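Local atomic coordinates of esterase YbfF (Escherichia coli, PDB entry 3BF7), a protein that probably hydrolyses ester and thioester bonds, as an alpha/beta hydrolase whose helical cap helps to form a substrate-binding crevice. Residues M1-R6 and Q69-T74; V20-L25 and I46-R51. The protein carries 1 engineered substitution. All blocks are in the same frame, centred on the assembly; numbering follows the deposited sequence.

Contact 1 of 2, residues M1-R6 and Q69-T74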
ATOM      1  N   MET A   1      14.283   9.033   0.355  1.00 12.13           N
ATOM      2  CA  MET A   1      14.042  10.410  -0.154  1.00 15.08           C
ATOM      3  C   MET A   1      12.619  10.860   0.161  1.00 12.86           C
ATOM      4  O   MET A   1      11.764  10.052   0.528  1.00 12.27           O
ATOM      5  CB  MET A   1      14.274  10.470  -1.669  1.00 19.73           C
ATOM      6  CG  MET A   1      13.025  10.265  -2.513  1.00 22.78           C
ATOM      7  SD  MET A   1      12.413   8.579  -2.557  1.00 30.39           S
ATOM      8  CE  MET A   1      11.824   8.511  -4.248  1.00 22.01           C
ATOM      9  N   LYS A   2      12.380  12.157   0.016  1.00 12.42           N
ATOM     10  CA  LYS A   2      11.068  12.737   0.267  1.00 12.91           C
ATOM     11  C   LYS A   2      10.119  12.288  -0.836  1.00 11.57           C
ATOM     12  O   LYS A   2      10.491  12.245  -2.006  1.00 12.99           O
ATOM     13  CB  LYS A   2      11.174  14.263   0.290  1.00 16.49           C
ATOM     14  CG  LYS A   2      12.137  14.783   1.350  1.00 19.67           C
ATOM     15  CD  LYS A   2      12.409  16.274   1.197  1.00 23.75           C
ATOM     16  CE  LYS A   2      11.141  17.097   1.333  1.00 25.90           C
ATOM     17  NZ  LYS A   2      11.424  18.560   1.301  1.00 28.25           N
ATOM     18  N   LEU A   3       8.892  11.951  -0.455  1.00  9.81           N
ATOM     19  CA  LEU A   3       7.895  11.484  -1.407  1.00  8.75           C
ATOM     20  C   LEU A   3       6.868  12.551  -1.738  1.00  8.45           C
ATOM     21  O   LEU A   3       6.717  13.534  -1.012  1.00  8.25           O
ATOM     22  CB  LEU A   3       7.156  10.279  -0.826  1.00  7.90           C
ATOM     23  CG  LEU A   3       8.001   9.067  -0.438  1.00  7.43           C
ATOM     24  CD1 LEU A   3       7.120   8.032   0.244  1.00  8.70           C
ATOM     25  CD2 LEU A   3       8.661   8.490  -1.681  1.00  8.17           C
ATOM     26  N   ASN A   4       6.174  12.354  -2.852  1.00  7.81           N
ATOM     27  CA  ASN A   4       5.102  13.252  -3.236  1.00  7.62           C
ATOM     28  C   ASN A   4       3.964  12.884  -2.288  1.00  7.01           C
ATOM     29  O   ASN A   4       3.694  11.699  -2.059  1.00  7.40           O
ATOM     30  CB  ASN A   4       4.668  12.996  -4.680  1.00  7.69           C
ATOM     31  CG  ASN A   4       3.439  13.797  -5.065  1.00  7.13           C
ATOM     32  OD1 ASN A   4       2.475  13.259  -5.613  1.00  9.30           O
ATOM     33  ND2 ASN A   4       3.469  15.089  -4.781  1.00  6.16           N
ATOM     34  N   ILE A   5       3.313  13.893  -1.720  1.00  8.00           N
ATOM     35  CA  ILE A   5       2.217  13.637  -0.801  1.00  9.22           C
ATOM     36  C   ILE A   5       1.073  14.612  -0.977  1.00  9.26           C
ATOM     37  O   ILE A   5       1.222  15.674  -1.584  1.00 10.41           O
ATOM     38  CB  ILE A   5       2.665  13.723   0.687  1.00 11.51           C
ATOM     39  CG1 ILE A   5       2.887  15.184   1.097  1.00 14.95           C
ATOM     40  CG2 ILE A   5       3.924  12.909   0.905  1.00 11.67           C
ATOM     41  CD1 ILE A   5       4.005  15.883   0.364  1.00 18.02           C
ATOM     42  N   ARG A   6      -0.075  14.217  -0.442  1.00  9.31           N
ATOM     43  CA  ARG A   6      -1.282  15.026  -0.438  1.00 10.62           C
ATOM     44  C   ARG A   6      -1.653  15.025   1.040  1.00  9.55           C
ATOM     45  O   ARG A   6      -1.962  13.970   1.600  1.00 10.30           O
ATOM     46  CB  ARG A   6      -2.386  14.356  -1.253  1.00 13.71           C
ATOM     47  CG  ARG A   6      -3.659  15.174  -1.369  1.00 19.18           C
ATOM     48  CD  ARG A   6      -3.440  16.412  -2.222  1.00 22.88           C
ATOM     49  NE  ARG A   6      -2.976  16.069  -3.563  1.00 27.24           N
ATOM     50  CZ  ARG A   6      -3.639  15.286  -4.408  1.00 28.11           C
ATOM     51  NH1 ARG A   6      -4.804  14.757  -4.054  1.00 30.93           N
ATOM     52  NH2 ARG A   6      -3.139  15.028  -5.608  1.00 29.03           N
ATOM     53  N   GLN A  69      12.753   4.120   4.666  1.00  8.72           N
ATOM     54  CA  GLN A  69      13.511   5.355   4.839  1.00  9.67           C
ATOM     55  C   GLN A  69      12.778   6.519   4.177  1.00  8.56           C
ATOM     56  O   GLN A  69      12.787   7.638   4.692  1.00  9.13           O
ATOM     57  CB  GLN A  69      14.906   5.224   4.225  1.00 11.86           C
ATOM     58  CG  GLN A  69      15.738   6.494   4.337  1.00 17.42           C
ATOM     59  CD  GLN A  69      16.117   6.815   5.766  1.00 20.17           C
ATOM     60  OE1 GLN A  69      16.747   6.006   6.448  1.00 23.04           O
ATOM     61  NE2 GLN A  69      15.740   8.003   6.229  1.00 22.66           N
ATOM     62  N   ASP A  70      12.155   6.260   3.030  1.00  7.80           N
ATOM     63  CA  ASP A  70      11.407   7.306   2.337  1.00  7.63           C
ATOM     64  C   ASP A  70      10.318   7.840   3.268  1.00  7.69           C
ATOM     65  O   ASP A  70      10.037   9.037   3.283  1.00  7.97           O
ATOM     66  CB  ASP A  70      10.740   6.764   1.069  1.00  7.53           C
ATOM     67  CG  ASP A  70      11.728   6.404  -0.023  1.00  7.72           C
ATOM     68  OD1 ASP A  70      11.293   5.742  -0.988  1.00  8.93           O
ATOM     69  OD2 ASP A  70      12.920   6.781   0.064  1.00  8.95           O
ATOM     70  N   LEU A  71       9.692   6.944   4.028  1.00  7.47           N
ATOM     71  CA  LEU A  71       8.645   7.355   4.952  1.00  7.66           C
ATOM     72  C   LEU A  71       9.241   8.239   6.046  1.00  8.61           C
ATOM     73  O   LEU A  71       8.644   9.242   6.431  1.00  8.43           O
ATOM     74  CB  LEU A  71       7.943   6.125   5.549  1.00  8.19           C
ATOM     75  CG  LEU A  71       7.172   5.258   4.534  1.00  7.59           C
ATOM     76  CD1 LEU A  71       6.571   4.046   5.229  1.00  9.22           C
ATOM     77  CD2 LEU A  71       6.074   6.081   3.872  1.00  9.02           C
ATOM     78  N   VAL A  72      10.422   7.879   6.541  1.00  8.66           N
ATOM     79  CA  VAL A  72      11.078   8.688   7.566  1.00  9.98           C
ATOM     80  C   VAL A  72      11.425  10.066   6.995  1.00  9.33           C
ATOM     81  O   VAL A  72      11.177  11.091   7.632  1.00 10.13           O
ATOM     82  CB  VAL A  72      12.381   8.025   8.071  1.00 10.80           C
ATOM     83  CG1 VAL A  72      13.101   8.959   9.038  1.00 13.48           C
ATOM     84  CG2 VAL A  72      12.062   6.711   8.761  1.00 12.14           C
ATOM     85  N   ASP A  73      11.991  10.091   5.792  1.00  9.82           N
ATOM     86  CA  ASP A  73      12.363  11.353   5.160  1.00 10.35           C
ATOM     87  C   ASP A  73      11.145  12.235   4.934  1.00 10.56           C
ATOM     88  O   ASP A  73      11.225  13.463   5.030  1.00 10.70           O
ATOM     89  CB  ASP A  73      13.055  11.113   3.818  1.00 10.74           C
ATOM     90  CG  ASP A  73      14.403  10.440   3.962  1.00 11.72           C
ATOM     91  OD1 ASP A  73      15.031  10.579   5.031  1.00 12.87           O
ATOM     92  OD2 ASP A  73      14.840   9.788   2.994  1.00 12.45           O
ATOM     93  N   THR A  74      10.019  11.604   4.627  1.00  9.95           N
ATOM     94  CA  THR A  74       8.784  12.329   4.382  1.00 10.95           C
ATOM     95  C   THR A  74       8.250  12.912   5.689  1.00 11.28           C
ATOM     96  O   THR A  74       7.789  14.056   5.721  1.00 11.55           O
ATOM     97  CB  THR A  74       7.747  11.407   3.707  1.00 11.09           C
ATOM     98  OG1 THR A  74       8.257  10.983   2.436  1.00 10.77           O
ATOM     99  CG2 THR A  74       6.426  12.135   3.498  1.00 12.10           C
TER
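The alpha-amino group of Met1 is gripped by two carboxylates one helical turn apart. Met1 N lies 2.6 Å from Asp70 OD2, approaching from above the carboxylate plane (33° out of it), and 2.8 Å from Asp73 OD2, which accepts through its anti lone pair. Both are salt bridges, and the paired negative charges would be expected to keep the terminus protonated. The Met1 side chain, bent at chi2 and chi3, crosses Asp70 obliquely and brings SD to 3.2 Å from the same OD2. Further along, Leu3 N donates to Thr74 OG1 (3.1 Å, 148° at the hydrogen), while the Leu3 side chain crosses Asp70 and Thr74 at about a right angle, CD2 lying 3.9 Å from Asp70 CB. Ile5 CG2 and Thr74 CG2 meet tip to tip at 3.7 Å. In the alpha/beta hydrolase fold this packs the N-terminal arm, leading into edge strand 5-8, against helix 64-78. A second shell fixes the acceptors: Thr74 OG1 donates to Asp70 O, 2.8 Å away, which also accepts Thr74 N, so the hydroxyl proton is committed within the helix. Gln69 NE2 holds Asp73 OD1, and Arg51 engages Asp70.

Contact 2 of 2, residues V20-L25 and I46-R51. Engineered in segment 46-51: Val50 (natural residue Met).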
ATOM      1  N   VAL A  20      -0.657   8.242   8.065  1.00  6.32           N
ATOM      2  CA  VAL A  20       0.000   8.191   6.765  1.00  6.18           C
ATOM      3  C   VAL A  20      -0.522   6.940   6.062  1.00  5.96           C
ATOM      4  O   VAL A  20      -0.460   5.843   6.618  1.00  6.71           O
ATOM      5  CB  VAL A  20       1.537   8.091   6.914  1.00  6.64           C
ATOM      6  CG1 VAL A  20       2.192   7.961   5.544  1.00  7.40           C
ATOM      7  CG2 VAL A  20       2.069   9.317   7.645  1.00  7.66           C
ATOM      8  N   LEU A  21      -1.043   7.119   4.850  1.00  5.94           N
ATOM      9  CA  LEU A  21      -1.596   6.026   4.052  1.00  6.12           C
ATOM     10  C   LEU A  21      -0.632   5.696   2.918  1.00  5.62           C
ATOM     11  O   LEU A  21      -0.204   6.590   2.180  1.00  6.32           O
ATOM     12  CB  LEU A  21      -2.956   6.441   3.484  1.00  7.02           C
ATOM     13  CG  LEU A  21      -4.021   6.800   4.520  1.00  8.68           C
ATOM     14  CD1 LEU A  21      -5.162   7.538   3.845  1.00 11.17           C
ATOM     15  CD2 LEU A  21      -4.519   5.545   5.210  1.00 14.52           C
ATOM     16  N   VAL A  22      -0.317   4.410   2.774  1.00  5.57           N
ATOM     17  CA  VAL A  22       0.636   3.943   1.770  1.00  5.70           C
ATOM     18  C   VAL A  22       0.043   2.855   0.870  1.00  5.81           C
ATOM     19  O   VAL A  22      -0.276   1.758   1.329  1.00  5.95           O
ATOM     20  CB  VAL A  22       1.912   3.392   2.460  1.00  5.94           C
ATOM     21  CG1 VAL A  22       3.018   3.198   1.438  1.00  6.95           C
ATOM     22  CG2 VAL A  22       2.355   4.336   3.572  1.00  7.35           C
ATOM     23  N   HIS A  23      -0.085   3.171  -0.415  1.00  5.74           N
ATOM     24  CA  HIS A  23      -0.652   2.262  -1.411  1.00  6.26           C
ATOM     25  C   HIS A  23       0.260   1.096  -1.805  1.00  5.78           C
ATOM     26  O   HIS A  23       1.420   1.026  -1.394  1.00  6.20           O
ATOM     27  CB  HIS A  23      -1.010   3.061  -2.665  1.00  6.09           C
ATOM     28  CG  HIS A  23       0.185   3.585  -3.397  1.00  5.83           C
ATOM     29  ND1 HIS A  23       0.965   2.791  -4.208  1.00  5.38           N
ATOM     30  CD2 HIS A  23       0.775   4.805  -3.389  1.00  5.59           C
ATOM     31  CE1 HIS A  23       1.984   3.497  -4.666  1.00  5.95           C
ATOM     32  NE2 HIS A  23       1.892   4.723  -4.183  1.00  6.29           N
ATOM     33  N   GLY A  24      -0.279   0.202  -2.634  1.00  6.47           N
ATOM     34  CA  GLY A  24       0.455  -0.971  -3.085  1.00  7.29           C
ATOM     35  C   GLY A  24       1.021  -0.872  -4.490  1.00  6.35           C
ATOM     36  O   GLY A  24       0.941   0.175  -5.137  1.00  6.46           O
ATOM     37  N   LEU A  25       1.594  -1.975  -4.966  1.00  6.49           N
ATOM     38  CA  LEU A  25       2.202  -2.020  -6.289  1.00  6.03           C
ATOM     39  C   LEU A  25       1.253  -1.564  -7.395  1.00  6.27           C
ATOM     40  O   LEU A  25       0.090  -1.977  -7.451  1.00  6.24           O
ATOM     41  CB  LEU A  25       2.707  -3.436  -6.588  1.00  6.65           C
ATOM     42  CG  LEU A  25       3.466  -3.619  -7.908  1.00  6.67           C
ATOM     43  CD1 LEU A  25       4.745  -2.786  -7.918  1.00  7.74           C
ATOM     44  CD2 LEU A  25       3.790  -5.091  -8.095  1.00  7.40           C
ATOM     45  N   ILE A  46      -2.015  12.053   5.584  1.00  7.66           N
ATOM     46  CA  ILE A  46      -0.934  12.206   4.620  1.00  7.99           C
ATOM     47  C   ILE A  46      -1.002  11.004   3.682  1.00  7.63           C
ATOM     48  O   ILE A  46      -0.793   9.862   4.104  1.00  8.33           O
ATOM     49  CB  ILE A  46       0.467  12.229   5.283  1.00  8.40           C
ATOM     50  CG1 ILE A  46       0.578  13.398   6.267  1.00 10.64           C
ATOM     51  CG2 ILE A  46       1.542  12.350   4.205  1.00 10.14           C
ATOM     52  CD1 ILE A  46      -0.031  13.123   7.624  1.00 13.37           C
ATOM     53  N   GLN A  47      -1.327  11.258   2.421  1.00  7.11           N
ATOM     54  CA  GLN A  47      -1.393  10.204   1.415  1.00  7.07           C
ATOM     55  C   GLN A  47      -0.122  10.324   0.586  1.00  7.18           C
ATOM     56  O   GLN A  47       0.142  11.376   0.009  1.00  8.33           O
ATOM     57  CB  GLN A  47      -2.625  10.393   0.529  1.00  8.51           C
ATOM     58  CG  GLN A  47      -3.942  10.133   1.250  1.00 10.16           C
ATOM     59  CD  GLN A  47      -5.149  10.643   0.489  1.00 11.33           C
ATOM     60  OE1 GLN A  47      -5.797  11.604   0.905  1.00 14.92           O
ATOM     61  NE2 GLN A  47      -5.458  10.004  -0.632  1.00 10.83           N
ATOM     62  N   VAL A  48       0.668   9.259   0.521  1.00  6.57           N
ATOM     63  CA  VAL A  48       1.917   9.311  -0.226  1.00  7.07           C
ATOM     64  C   VAL A  48       1.931   8.494  -1.504  1.00  6.45           C
ATOM     65  O   VAL A  48       1.176   7.529  -1.661  1.00  7.26           O
ATOM     66  CB  VAL A  48       3.115   8.791   0.626  1.00  7.93           C
ATOM     67  CG1 VAL A  48       3.092   9.413   2.003  1.00  9.51           C
ATOM     68  CG2 VAL A  48       3.081   7.261   0.724  1.00  8.48           C
ATOM     69  N   ASP A  49       2.793   8.913  -2.425  1.00  6.60           N
ATOM     70  CA  ASP A  49       3.035   8.150  -3.639  1.00  6.32           C
ATOM     71  C   ASP A  49       4.344   7.441  -3.285  1.00  5.95           C
ATOM     72  O   ASP A  49       5.327   8.087  -2.907  1.00  6.00           O
ATOM     73  CB  ASP A  49       3.299   9.043  -4.858  1.00  6.75           C
ATOM     74  CG  ASP A  49       2.039   9.397  -5.630  1.00  6.11           C
ATOM     75  OD1 ASP A  49       1.076   8.596  -5.639  1.00  7.39           O
ATOM     76  OD2 ASP A  49       2.034  10.480  -6.260  1.00  6.60           O
ATOM     77  N   VAL A  50       4.352   6.119  -3.361  1.00  5.55           N
ATOM     78  CA  VAL A  50       5.568   5.367  -3.084  1.00  5.80           C
ATOM     79  C   VAL A  50       6.569   5.693  -4.199  1.00  5.52           C
ATOM     80  O   VAL A  50       6.170   6.086  -5.297  1.00  5.78           O
ATOM     81  CB  VAL A  50       5.262   3.850  -3.064  1.00  5.69           C
ATOM     82  CG1 VAL A  50       6.549   3.038  -2.958  1.00  6.84           C
ATOM     83  CG2 VAL A  50       4.335   3.536  -1.895  1.00  6.46           C
ATOM     84  N   ARG A  51       7.863   5.557  -3.923  1.00  5.83           N
ATOM     85  CA  ARG A  51       8.855   5.826  -4.955  1.00  6.63           C
ATOM     86  C   ARG A  51       8.499   5.000  -6.189  1.00  5.99           C
ATOM     87  O   ARG A  51       7.960   3.894  -6.081  1.00  6.03           O
ATOM     88  CB  ARG A  51      10.272   5.474  -4.476  1.00  7.03           C
ATOM     89  CG  ARG A  51      10.482   4.018  -4.082  1.00  7.04           C
ATOM     90  CD  ARG A  51      11.969   3.682  -3.972  1.00  8.35           C
ATOM     91  NE  ARG A  51      12.652   4.542  -3.012  1.00  7.84           N
ATOM     92  CZ  ARG A  51      13.970   4.704  -2.949  1.00  9.11           C
ATOM     93  NH1 ARG A  51      14.770   4.062  -3.791  1.00  9.54           N
ATOM     94  NH2 ARG A  51      14.490   5.525  -2.045  1.00  8.96           N
TER
HETATM   95  O   HOH W   1      -0.712   6.047  -0.482  1.00  7.07           O
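His23 lays one ring face against the CG2 methyl of Val50, an engineered residue (Met in the natural sequence). That methyl is 3.8 Å from the ring centroid, offset toward the rim, a CH-pi contact. The imidazole also accepts a backbone bond: Val50 N donates to His23 NE2 at 2.9 Å in an almost straight bond (177°), although the donor sits 33° out of the ring plane. At the other nitrogen, ND1 donates to Gly24 O practically in the ring plane. These two bonds fix the ring's rotation and are consistent with a neutral imidazole protonated at ND1. Its CG takes the crowded position between backbone N and carbonyl carbon (chi1 68°), which turns the ring toward 46-51. Asp49 CA lies at the ring edge, and Asp49 OD1 accepts a hydrogen bond from Leu29 N.

Behind the ring the strands run parallel. Leu21 N donates to Ile46 O (2.9 Å), and Val48 N reaches Leu21 O over a longer 3.3 Å. Where they diverge, a water accepts a hydrogen bond from His23 N and donates to Leu21 O and Val48 O, bridging the gap. Val20, Val22, Ile46 and Val48 share one face; Val22 CG1 continues the packing to Val50 CG2 at 3.6 Å. On the opposite face, Leu21 CD1 lies alongside Gln47 CG (3.9 Å), both side chains touching Ala36 of helix 33-39. Strand 19-22, that helix and strand 45-48 form a beta-alpha-beta crossover of the alpha/beta hydrolase core, a family in which the His-Gly loop after strand 19-22 commonly lies beside the oxyanion hole.

How the contacts relate
The contact centres lie about 9 Å apart, and both reach the same central sheet, where strand 45-48 sits between antiparallel edge strand 5-8 and parallel strand 19-22. Along the chain the order is 1-6, 20-25, 46-51, 69-74, so contact 2 is nested inside the loop that contact 1 closes. They touch directly: Arg51 NE forms a salt bridge with Asp70 OD1 at 2.7 Å, Met1 CE packs on Arg51 CB, and Arg6 N probably bonds to Gln47 O. Helix 64-78 also meets Val20, Ile46 and Val50 of contact 2. Thus the chain start and helix 64-78 close the Val20/Ile46 face at one edge of the sheet, while helix 33-39 covers the other face.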